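Local atomic coordinates of DNA double-strand break repair nuclease NurA (Sulfolobus solfataricus, PDB entry 2YGK), a protein that degrades DNA ends as a manganese-dependent nuclease and works with the HerA helicase in double-strand break repair. Residues A[76-90]-A[115-127]. Numbering follows the deposited sequence.
Sequences AESVIGDNKGVKTLS and LELSLALRDGSKG
Strand 76-82 runs over helix 115-123 at an angle of 30°, with the two axes 7.7 Å apart at their closest. The backbones come closest at Ala76 and Glu116, whose CA atoms are 5.4 Å apart. The methyl of Ala76 rests on the helix backbone, CB lying 3.7 Å from Glu116 N, and also touches Leu115 CB. Leu119 follows one turn on. Its CD1 packs against the CB and carbonyl oxygen of Ala76, while CD2 reaches across to Ser90 CB on the paired strand. Strands 76-82 and 85-90 form a beta hairpin at one edge of the mixed central sheet, in a domain of the RNase H clan. The helix covers one face of this hairpin, and helix 300-309 packs on other hairpin side chains. The Glu116 side chain lies about 5 Å from the bound manganese and near its ligand Asp58; Glu116 OE1 forms a salt bridge with Lys139. Asp123 CG lies beside its backbone N (chi1 -54°), which turns the carboxylate toward two serines. OD2 accepts from Ser78 OG at 2.5 Å, on the anti side and out of the carboxylate plane. Ser90 OG donates to the syn lone pair of Asp123 OD2 at 2.7 Å. Ser78 OG in turn accepts from Ser90 N, which links both strands to the carboxylate. Asp123 OD1 forms a salt bridge with Lys126 NZ. Ser90 OG also sits over the centre of the Arg122 guanidinium, 3.1 Å above its plane. Leu89 CD1 lies against Asp123 CB.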
loop_
_atom_site.group_PDB
_atom_site.type_symbol
_atom_site.label_atom_id
_atom_site.label_comp_id
_atom_site.label_asym_id
_atom_site.label_seq_id
_atom_site.Cartn_x
_atom_site.Cartn_y
_atom_site.Cartn_z
ATOM N N ALA A 76 -12.634 15.976 1.532
ATOM C CA ALA A 76 -12.327 16.380 2.880
ATOM C C ALA A 76 -13.530 17.137 3.428
ATOM O O ALA A 76 -14.320 17.716 2.670
ATOM C CB ALA A 76 -11.039 17.220 2.928
ATOM N N GLU A 77 -13.669 17.099 4.740
ATOM C CA GLU A 77 -14.747 17.762 5.416
ATOM C C GLU A 77 -14.254 18.448 6.680
ATOM O O GLU A 77 -13.451 17.897 7.410
ATOM C CB GLU A 77 -15.782 16.716 5.776
ATOM C CG GLU A 77 -17.012 17.258 6.451
ATOM C CD GLU A 77 -18.069 16.205 6.599
ATOM O OE1 GLU A 77 -18.047 15.428 7.510
ATOM O OE2 GLU A 77 -18.959 16.092 5.798
ATOM N N SER A 78 -14.733 19.662 6.917
ATOM C CA SER A 78 -14.584 20.322 8.204
ATOM C C SER A 78 -15.890 20.118 8.990
ATOM O O SER A 78 -16.989 20.070 8.420
ATOM C CB SER A 78 -14.248 21.827 8.058
ATOM O OG SER A 78 -15.307 22.530 7.419
ATOM N N VAL A 79 -15.730 19.989 10.298
ATOM C CA VAL A 79 -16.818 19.707 11.208
ATOM C C VAL A 79 -16.646 20.588 12.448
ATOM O O VAL A 79 -15.580 20.566 13.080
ATOM C CB VAL A 79 -16.802 18.216 11.624
ATOM C CG1 VAL A 79 -17.635 18.005 12.840
ATOM C CG2 VAL A 79 -17.292 17.349 10.504
ATOM N N ILE A 80 -17.685 21.373 12.767
ATOM C CA ILE A 80 -17.706 22.154 14.007
ATOM C C ILE A 80 -18.458 21.410 15.114
ATOM O O ILE A 80 -19.596 20.984 14.916
ATOM C CB ILE A 80 -18.311 23.583 13.803
ATOM C CG1 ILE A 80 -17.953 24.496 14.986
ATOM C CG2 ILE A 80 -19.840 23.533 13.623
ATOM C CD1 ILE A 80 -17.739 25.958 14.599
ATOM N N GLY A 81 -17.811 21.264 16.275
ATOM C CA GLY A 81 -18.422 20.620 17.456
ATOM C C GLY A 81 -18.215 21.298 18.818
ATOM O O GLY A 81 -17.146 21.824 19.112
ATOM N N ASP A 82 -19.260 21.290 19.642
ATOM C CA ASP A 82 -19.135 21.615 21.061
ATOM C C ASP A 82 -20.104 20.775 21.869
ATOM O O ASP A 82 -20.791 19.909 21.324
ATOM C CB ASP A 82 -19.330 23.123 21.355
ATOM C CG ASP A 82 -20.711 23.641 20.964
ATOM O OD1 ASP A 82 -21.468 22.953 20.253
ATOM O OD2 ASP A 82 -21.058 24.776 21.351
ATOM N N ASN A 83 -20.088 21.003 23.178
ATOM C CA ASN A 83 -21.116 20.532 24.094
ATOM C C ASN A 83 -22.482 20.379 23.435
ATOM O O ASN A 83 -23.082 19.311 23.488
ATOM C CB ASN A 83 -21.244 21.521 25.273
ATOM C CG ASN A 83 -20.019 21.525 26.165
ATOM O OD1 ASN A 83 -19.026 20.808 25.897
ATOM N ND2 ASN A 83 -20.058 22.342 27.229
ATOM N N LYS A 84 -22.960 21.455 22.823
ATOM C CA LYS A 84 -24.336 21.523 22.323
ATOM C C LYS A 84 -24.527 20.659 21.082
ATOM O O LYS A 84 -25.604 20.123 20.861
ATOM C CB LYS A 84 -24.730 22.951 21.936
ATOM C CG LYS A 84 -24.598 23.981 23.009
ATOM C CD LYS A 84 -25.027 25.365 22.496
ATOM C CE LYS A 84 -25.944 26.080 23.520
ATOM N NZ LYS A 84 -26.393 27.431 23.060
ATOM N N GLY A 85 -23.508 20.554 20.245
ATOM C CA GLY A 85 -23.653 19.735 19.067
ATOM C C GLY A 85 -22.500 19.727 18.123
ATOM O O GLY A 85 -21.520 20.414 18.323
ATOM N N VAL A 86 -22.646 18.901 17.095
ATOM C CA VAL A 86 -21.700 18.817 15.988
ATOM C C VAL A 86 -22.462 19.017 14.698
ATOM O O VAL A 86 -23.550 18.476 14.550
ATOM C CB VAL A 86 -20.949 17.446 15.959
ATOM C CG1 VAL A 86 -19.961 17.376 17.072
ATOM C CG2 VAL A 86 -21.895 16.300 16.111
ATOM N N LYS A 87 -21.921 19.821 13.787
ATOM C CA LYS A 87 -22.443 19.901 12.408
ATOM C C LYS A 87 -21.320 20.145 11.423
ATOM O O LYS A 87 -20.346 20.812 11.758
ATOM C CB LYS A 87 -23.495 21.009 12.253
ATOM C CG LYS A 87 -22.937 22.406 11.984
ATOM C CD LYS A 87 -23.996 23.495 12.000
ATOM C CE LYS A 87 -23.363 24.875 12.312
ATOM N NZ LYS A 87 -24.125 26.032 11.713
ATOM N N THR A 88 -21.476 19.625 10.199
ATOM C CA THR A 88 -20.514 19.852 9.101
ATOM C C THR A 88 -20.548 21.300 8.644
ATOM O O THR A 88 -21.597 21.912 8.600
ATOM C CB THR A 88 -20.791 18.983 7.870
ATOM O OG1 THR A 88 -22.170 19.081 7.554
ATOM C CG2 THR A 88 -20.483 17.547 8.135
ATOM N N LEU A 89 -19.370 21.817 8.321
ATOM C CA LEU A 89 -19.206 23.177 7.902
ATOM C C LEU A 89 -19.030 23.200 6.411
ATOM O O LEU A 89 -19.882 23.674 5.713
ATOM C CB LEU A 89 -17.982 23.787 8.578
ATOM C CG LEU A 89 -18.182 24.589 9.857
ATOM C CD1 LEU A 89 -16.826 24.743 10.485
ATOM C CD2 LEU A 89 -18.837 25.937 9.549
ATOM N N SER A 90 -17.911 22.667 5.941
ATOM C CA SER A 90 -17.618 22.582 4.517
ATOM C C SER A 90 -17.356 21.142 4.102
ATOM O O SER A 90 -16.970 20.309 4.923
ATOM C CB SER A 90 -16.386 23.408 4.204
ATOM O OG SER A 90 -16.549 24.724 4.678
ATOM N N LEU A 115 -6.572 19.192 0.444
ATOM C CA LEU A 115 -7.933 19.675 0.665
ATOM C C LEU A 115 -8.223 19.817 2.154
ATOM O O LEU A 115 -8.904 20.771 2.582
ATOM C CB LEU A 115 -8.971 18.755 0.031
ATOM C CG LEU A 115 -8.971 18.670 -1.502
ATOM C CD1 LEU A 115 -10.001 17.620 -1.949
ATOM C CD2 LEU A 115 -9.252 20.002 -2.156
ATOM N N GLU A 116 -7.720 18.870 2.947
ATOM C CA GLU A 116 -7.810 18.970 4.395
ATOM C C GLU A 116 -7.190 20.282 4.836
ATOM O O GLU A 116 -7.854 21.120 5.436
ATOM C CB GLU A 116 -7.076 17.815 5.087
ATOM C CG GLU A 116 -7.783 16.516 4.996
ATOM C CD GLU A 116 -6.981 15.314 5.484
ATOM O OE1 GLU A 116 -6.551 15.273 6.625
ATOM O OE2 GLU A 116 -6.815 14.367 4.721
ATOM N N LEU A 117 -5.908 20.456 4.528
ATOM C CA LEU A 117 -5.182 21.620 5.010
ATOM C C LEU A 117 -5.818 22.883 4.479
ATOM O O LEU A 117 -5.912 23.856 5.214
ATOM C CB LEU A 117 -3.722 21.586 4.605
ATOM C CG LEU A 117 -2.859 20.399 5.077
ATOM C CD1 LEU A 117 -1.555 20.519 4.285
ATOM C CD2 LEU A 117 -2.637 20.311 6.653
ATOM N N SER A 118 -6.306 22.899 3.242
ATOM C CA SER A 118 -6.978 24.132 2.836
ATOM C C SER A 118 -8.316 24.378 3.561
ATOM O O SER A 118 -8.706 25.503 3.718
ATOM C CB SER A 118 -7.123 24.236 1.321
ATOM O OG SER A 118 -8.230 23.500 0.896
ATOM N N LEU A 119 -9.008 23.354 4.028
ATOM C CA LEU A 119 -10.215 23.580 4.836
ATOM C C LEU A 119 -9.836 24.055 6.243
ATOM O O LEU A 119 -10.593 24.775 6.907
ATOM C CB LEU A 119 -11.081 22.315 4.922
ATOM C CG LEU A 119 -11.796 21.892 3.638
ATOM C CD1 LEU A 119 -12.533 20.580 3.772
ATOM C CD2 LEU A 119 -12.776 22.955 3.277
ATOM N N ALA A 120 -8.664 23.674 6.709
ATOM C CA ALA A 120 -8.196 24.196 7.989
ATOM C C ALA A 120 -8.037 25.723 7.883
ATOM O O ALA A 120 -8.298 26.462 8.842
ATOM C CB ALA A 120 -6.884 23.527 8.392
ATOM N N LEU A 121 -7.624 26.217 6.724
ATOM C CA LEU A 121 -7.536 27.653 6.536
ATOM C C LEU A 121 -8.905 28.233 6.295
ATOM O O LEU A 121 -9.211 29.314 6.786
ATOM C CB LEU A 121 -6.644 28.014 5.375
ATOM C CG LEU A 121 -5.174 27.768 5.648
ATOM C CD1 LEU A 121 -4.458 27.687 4.309
ATOM C CD2 LEU A 121 -4.545 28.854 6.537
ATOM N N ARG A 122 -9.742 27.542 5.548
ATOM C CA ARG A 122 -11.081 28.047 5.371
ATOM C C ARG A 122 -11.793 28.250 6.720
ATOM O O ARG A 122 -12.171 29.350 7.040
ATOM C CB ARG A 122 -11.904 27.150 4.453
ATOM C CG ARG A 122 -13.141 27.837 3.901
ATOM C CD ARG A 122 -13.810 27.020 2.813
ATOM N NE ARG A 122 -15.257 27.217 2.837
ATOM C CZ ARG A 122 -16.146 26.499 2.149
ATOM N NH1 ARG A 122 -15.757 25.501 1.350
ATOM N NH2 ARG A 122 -17.444 26.780 2.281
ATOM N N ASP A 123 -11.960 27.203 7.512
ATOM C CA ASP A 123 -12.910 27.261 8.619
ATOM C C ASP A 123 -12.248 27.248 9.963
ATOM O O ASP A 123 -12.936 27.218 10.974
ATOM C CB ASP A 123 -13.899 26.085 8.558
ATOM C CG ASP A 123 -14.625 25.981 7.212
ATOM O OD1 ASP A 123 -15.172 26.997 6.712
ATOM O OD2 ASP A 123 -14.669 24.867 6.666
ATOM N N GLY A 124 -10.925 27.292 9.991
ATOM C CA GLY A 124 -10.203 27.202 11.265
ATOM C C GLY A 124 -10.563 28.270 12.279
ATOM O O GLY A 124 -10.708 28.001 13.464
ATOM N N SER A 125 -10.730 29.491 11.799
ATOM C CA SER A 125 -10.997 30.635 12.644
ATOM C C SER A 125 -12.387 30.600 13.246
ATOM O O SER A 125 -12.687 31.411 14.092
ATOM C CB SER A 125 -10.819 31.898 11.835
ATOM O OG SER A 125 -11.410 31.713 10.572
ATOM N N LYS A 126 -13.220 29.647 12.859
ATOM C CA LYS A 126 -14.538 29.522 13.468
ATOM C C LYS A 126 -14.546 28.778 14.818
ATOM O O LYS A 126 -15.603 28.630 15.444
ATOM C CB LYS A 126 -15.503 28.848 12.493
ATOM C CG LYS A 126 -15.492 29.506 11.147
ATOM C CD LYS A 126 -16.733 29.227 10.357
ATOM C CE LYS A 126 -16.728 30.006 9.024
ATOM N NZ LYS A 126 -15.714 29.505 8.069
ATOM N N GLY A 127 -13.392 28.320 15.289
ATOM C CA GLY A 127 -13.347 27.612 16.570
ATOM C C GLY A 127 -12.251 28.095 17.496
ATOM O O GLY A 127 -11.500 29.004 17.157
#